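Local coordinates for protein RNA-dependent RNA Polymerase (PDB 6TZ0) that catalyses RNA-directed RNA synthesis, transcribing the double-stranded genome of a cytoplasmic polyhedrosis virus and probably also replicating it, at residues E415-F420 against D495-S500; A610-N615 against S639-T644. One frame throughout, in Å; residues are numbered along the deposited sequence.

Contact 1 of 2, residues E415-F420 against D495-S500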
# COMPACT_ATOMS: atom_id res chain seq x y z
N GLU A 415 -6.68 19.73 -6.27
CA GLU A 415 -5.28 19.89 -5.89
C GLU A 415 -4.84 18.81 -4.92
O GLU A 415 -3.69 18.38 -4.96
CB GLU A 415 -5.08 21.29 -5.30
CG GLU A 415 -3.64 21.65 -4.98
CD GLU A 415 -2.77 21.80 -6.22
OE1 GLU A 415 -3.31 22.14 -7.29
OE2 GLU A 415 -1.55 21.57 -6.12
N ALA A 416 -5.76 18.33 -4.08
CA ALA A 416 -5.44 17.22 -3.18
C ALA A 416 -5.22 15.93 -3.95
O ALA A 416 -4.32 15.15 -3.61
CB ALA A 416 -6.56 17.05 -2.16
N TRP A 417 -6.00 15.68 -5.01
CA TRP A 417 -5.79 14.51 -5.85
C TRP A 417 -4.47 14.57 -6.60
O TRP A 417 -3.75 13.57 -6.70
CB TRP A 417 -6.97 14.36 -6.81
CG TRP A 417 -6.74 13.38 -7.92
CD1 TRP A 417 -6.55 13.68 -9.23
CD2 TRP A 417 -6.68 11.95 -7.82
NE1 TRP A 417 -6.38 12.53 -9.96
CE2 TRP A 417 -6.45 11.46 -9.11
CE3 TRP A 417 -6.79 11.05 -6.76
CZ2 TRP A 417 -6.33 10.10 -9.38
CZ3 TRP A 417 -6.67 9.71 -7.03
CH2 TRP A 417 -6.44 9.25 -8.32
N LEU A 418 -4.13 15.75 -7.13
CA LEU A 418 -2.83 15.90 -7.80
C LEU A 418 -1.66 15.75 -6.83
O LEU A 418 -0.64 15.15 -7.19
CB LEU A 418 -2.77 17.24 -8.53
CG LEU A 418 -3.19 17.27 -10.00
CD1 LEU A 418 -4.66 17.02 -10.20
CD2 LEU A 418 -2.82 18.61 -10.58
N ASN A 419 -1.80 16.25 -5.60
CA ASN A 419 -0.75 16.05 -4.60
C ASN A 419 -0.68 14.60 -4.15
O ASN A 419 0.40 14.13 -3.77
CB ASN A 419 -0.98 16.96 -3.40
CG ASN A 419 -0.82 18.42 -3.73
OD1 ASN A 419 0.06 18.79 -4.51
ND2 ASN A 419 -1.66 19.26 -3.14
N PHE A 420 -1.80 13.90 -4.17
CA PHE A 420 -1.81 12.49 -3.83
C PHE A 420 -1.11 11.67 -4.90
O PHE A 420 -0.51 10.63 -4.60
CB PHE A 420 -3.26 12.05 -3.64
CG PHE A 420 -3.44 10.63 -3.27
CD1 PHE A 420 -3.21 10.20 -1.97
CD2 PHE A 420 -3.89 9.71 -4.20
CE1 PHE A 420 -3.40 8.89 -1.63
CE2 PHE A 420 -4.07 8.40 -3.87
CZ PHE A 420 -3.84 7.99 -2.57
N ASP A 495 -8.33 5.60 -11.92
CA ASP A 495 -9.74 5.94 -11.76
C ASP A 495 -10.42 5.10 -10.69
O ASP A 495 -11.26 5.63 -9.95
CB ASP A 495 -10.44 5.79 -13.10
CG ASP A 495 -9.83 6.65 -14.17
OD1 ASP A 495 -9.35 7.76 -13.84
OD2 ASP A 495 -9.80 6.21 -15.34
N ARG A 496 -10.07 3.82 -10.57
CA ARG A 496 -10.45 3.08 -9.37
C ARG A 496 -9.78 3.64 -8.14
O ARG A 496 -10.34 3.57 -7.04
CB ARG A 496 -10.11 1.60 -9.51
CG ARG A 496 -11.00 0.81 -10.42
CD ARG A 496 -10.57 -0.63 -10.35
NE ARG A 496 -11.30 -1.51 -11.25
CZ ARG A 496 -12.42 -2.14 -10.92
NH1 ARG A 496 -12.94 -1.98 -9.72
NH2 ARG A 496 -13.01 -2.93 -11.80
N LEU A 497 -8.57 4.19 -8.29
CA LEU A 497 -7.94 4.89 -7.17
C LEU A 497 -8.67 6.19 -6.88
O LEU A 497 -8.72 6.64 -5.73
CB LEU A 497 -6.47 5.15 -7.49
CG LEU A 497 -5.59 5.64 -6.36
CD1 LEU A 497 -5.48 4.58 -5.29
CD2 LEU A 497 -4.22 6.03 -6.86
N PHE A 498 -9.26 6.80 -7.90
CA PHE A 498 -9.99 8.04 -7.73
C PHE A 498 -11.33 7.82 -7.05
O PHE A 498 -11.81 8.70 -6.34
CB PHE A 498 -10.19 8.71 -9.09
CG PHE A 498 -10.87 10.04 -9.03
CD1 PHE A 498 -10.17 11.16 -8.63
CD2 PHE A 498 -12.20 10.16 -9.36
CE1 PHE A 498 -10.78 12.39 -8.58
CE2 PHE A 498 -12.82 11.39 -9.31
CZ PHE A 498 -12.11 12.50 -8.92
N LEU A 499 -11.95 6.65 -7.25
CA LEU A 499 -13.22 6.37 -6.59
C LEU A 499 -13.05 6.19 -5.09
O LEU A 499 -13.96 6.50 -4.31
CB LEU A 499 -13.89 5.14 -7.18
CG LEU A 499 -14.53 5.34 -8.54
CD1 LEU A 499 -15.09 4.02 -9.03
CD2 LEU A 499 -15.62 6.39 -8.42
N SER A 500 -11.89 5.70 -4.65
CA SER A 500 -11.64 5.52 -3.24
C SER A 500 -10.99 6.73 -2.59
O SER A 500 -10.49 6.61 -1.46
CB SER A 500 -10.77 4.29 -3.02
OG SER A 500 -9.50 4.47 -3.61

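Contact 2 of 2, residues A610-N615 against S639-T644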
# COMPACT_ATOMS: atom_id res chain seq x y z
N ALA A 610 -21.59 7.66 -3.07
CA ALA A 610 -22.67 6.71 -3.32
C ALA A 610 -22.39 5.85 -4.53
O ALA A 610 -22.70 4.65 -4.53
CB ALA A 610 -23.98 7.47 -3.49
N LEU A 611 -21.77 6.42 -5.57
CA LEU A 611 -21.43 5.63 -6.75
C LEU A 611 -20.30 4.66 -6.46
O LEU A 611 -20.27 3.57 -7.04
CB LEU A 611 -21.09 6.56 -7.91
CG LEU A 611 -20.97 5.99 -9.32
CD1 LEU A 611 -21.51 6.98 -10.31
CD2 LEU A 611 -19.54 5.66 -9.68
N GLU A 612 -19.38 5.02 -5.57
CA GLU A 612 -18.36 4.06 -5.18
C GLU A 612 -18.95 2.95 -4.32
O GLU A 612 -18.63 1.77 -4.53
CB GLU A 612 -17.22 4.77 -4.45
CG GLU A 612 -16.00 3.91 -4.20
CD GLU A 612 -16.06 3.18 -2.87
OE1 GLU A 612 -16.65 3.73 -1.92
OE2 GLU A 612 -15.56 2.04 -2.80
N ALA A 613 -19.80 3.29 -3.35
CA ALA A 613 -20.36 2.29 -2.46
C ALA A 613 -21.34 1.36 -3.16
O ALA A 613 -21.52 0.23 -2.71
CB ALA A 613 -21.05 2.97 -1.28
N ALA A 614 -21.96 1.79 -4.25
CA ALA A 614 -22.92 0.95 -4.95
C ALA A 614 -22.29 0.07 -6.02
O ALA A 614 -22.96 -0.84 -6.51
CB ALA A 614 -24.00 1.81 -5.58
N ASN A 615 -21.05 0.33 -6.41
CA ASN A 615 -20.38 -0.41 -7.48
C ASN A 615 -19.07 -0.94 -6.92
O ASN A 615 -18.01 -0.34 -7.12
CB ASN A 615 -20.14 0.48 -8.68
CG ASN A 615 -21.42 0.99 -9.29
OD1 ASN A 615 -22.39 0.25 -9.43
ND2 ASN A 615 -21.44 2.26 -9.63
N SER A 639 -6.51 -3.34 -0.42
CA SER A 639 -5.32 -2.94 0.35
C SER A 639 -4.22 -2.27 -0.47
O SER A 639 -3.20 -1.86 0.08
CB SER A 639 -4.75 -4.14 1.13
OG SER A 639 -3.62 -3.75 1.89
N GLY A 640 -4.43 -2.11 -1.77
CA GLY A 640 -3.60 -1.25 -2.59
C GLY A 640 -4.42 -0.03 -2.94
O GLY A 640 -4.27 0.59 -4.00
N ARG A 641 -5.31 0.31 -2.03
CA ARG A 641 -6.37 1.27 -2.21
C ARG A 641 -6.03 2.53 -1.41
O ARG A 641 -5.10 2.55 -0.61
CB ARG A 641 -7.68 0.62 -1.76
CG ARG A 641 -8.95 1.20 -2.24
CD ARG A 641 -10.08 0.33 -1.77
NE ARG A 641 -11.38 0.87 -2.13
CZ ARG A 641 -12.53 0.30 -1.80
NH1 ARG A 641 -13.66 0.86 -2.17
NH2 ARG A 641 -12.54 -0.83 -1.11
N ALA A 642 -6.78 3.61 -1.65
CA ALA A 642 -6.48 4.86 -0.97
C ALA A 642 -6.88 4.81 0.50
O ALA A 642 -6.12 5.23 1.37
CB ALA A 642 -7.17 6.02 -1.68
N ASP A 643 -8.06 4.26 0.79
CA ASP A 643 -8.60 4.24 2.15
C ASP A 643 -8.37 2.91 2.86
O ASP A 643 -9.23 2.48 3.63
CB ASP A 643 -10.09 4.57 2.12
CG ASP A 643 -10.90 3.65 1.21
OD1 ASP A 643 -10.32 2.79 0.52
OD2 ASP A 643 -12.13 3.80 1.19
N THR A 644 -7.24 2.25 2.65
CA THR A 644 -7.11 0.90 3.20
C THR A 644 -6.79 0.91 4.70
O THR A 644 -7.39 0.14 5.45
CB THR A 644 -6.07 0.10 2.41
OG1 THR A 644 -5.87 -1.17 3.04
CG2 THR A 644 -4.74 0.84 2.22

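Contact 1 of 2, residues E415-F420 against D495-S500
Trp417 and Phe498 form the aromatic centre of this contact, a worked example of two helices whose side chains span the gap between them. The axes of helix 415-420 and the loosely formed helix at about 495-499 stay 12.1 Å apart at an angle of 127°. The main element is a T-shaped pair: the edge of Phe498 is turned toward one face of the indole, with the ring planes at 83° and the centroid of the indole six-membered ring 5.1 Å from that of Phe498. CD1 of Phe498 does the touching, 3.7 Å from Trp417 CD2. With CG anti to the backbone N (chi1 -177°), the torsion brings the CD1 edge of the ring down over the indole face, while CB stays above the same system as a CH-pi donor, 4.2 Å from the six-membered centroid. The far end of the indole rests against the Leu497-Phe498 backbone, CZ3 lying 3.8 Å from Phe498 CA.

Aliphatic packing continues the interface alongside. One methyl of Leu497 serves two rings: CD2 meets the rim of the Phe420 ring edge-on, 3.8 Å from CE2, and also touches Trp417 CH2. Beyond the two segments, Phe498 stacks on Phe579 and receives a cation-pi contact from Arg465, while Phe501 meets both Trp417 and Phe420.

The polar element is local: Ser500 OG donates to Leu497 O, three residues earlier, over 3.1 Å from above the carbonyl plane. Between the segments the contact is apolar, governed by the fit of ring edge, ring face and methyl, with attraction from dispersion and weak CH-pi interaction.

Contact 2 of 2, residues A610-N615 against S639-T644
Glu612 and Arg641 bridge backbones that keep well apart: at the nearest point, the CA atoms of Glu612 and Asp643 are separated by 12.2 Å. Segment 610-615 lies near the C-terminal end of helix 604-614, with Ala614 N still bonded to Ala610 O at 3.0 Å. Segment 639-644 is irregular until its end, where Asp643 occupies the N-cap position of helix 644-665, although its side chain makes no capping bond.

Two charged side chains cover the distance, approaching from opposite directions. Arg641 is extended from CG to NE (chi3 176°) and presents NH1 at its far end, whereas the chain of Glu612 is bent at chi2 (-90°). The ion pair between them is plausible, but its modelled OE2 to NH1 separation of 2.3 Å is too short to trust, and both atoms are less certainly placed. As modelled, OE2 of Glu612 comes to the edge of the Arg641 guanidinium, and the carboxylate and guanidinium planes are turned 64° apart. On the inner part of the same guanidinium, Asp643 OD1 lies 3.4 Å from Arg641 NE, well out of the plane, an electrostatic pairing with no N-H aimed at the oxygen.

If the Glu612 pairing holds, Arg641 would lie between two carboxylates and could partly offset their like charges. Lys560 adds a long, weak ion pair to Glu612, and Pro503 of helix 501-508 packs against both acids. The Ser-Gly sequence at the start of segment 639-644, followed by a long helix, is consistent with polymerase motif B. The Arg641 side chain is about 9 Å from that of Asp552, a UTP-binding residue, placing Arg641, and with it a tentative salt-bridge network, near the UTP site.

Followed from the N terminus, the chain closes contact 1 first, bringing helix 494-499 back to helix 413-422 across 74 intervening residues. Contact 2 opens only later and closes a shorter loop of 23 residues, from helix 604-614 through the hairpin strands 620-624 and 628-631 to the loop before helix 644-665. The two loops are therefore in series, neither nested nor crossed. In space their centres are about 12 Å apart, and the segment 495-500 joins them: Leu499 O packs on Glu612 CG at 3.3 Å, and Ser500 touches Arg641, Ala642 and Asp643. Helix 413-422 is thereby linked through helix 494-499 to the nucleotide-site side of the polymerase domain.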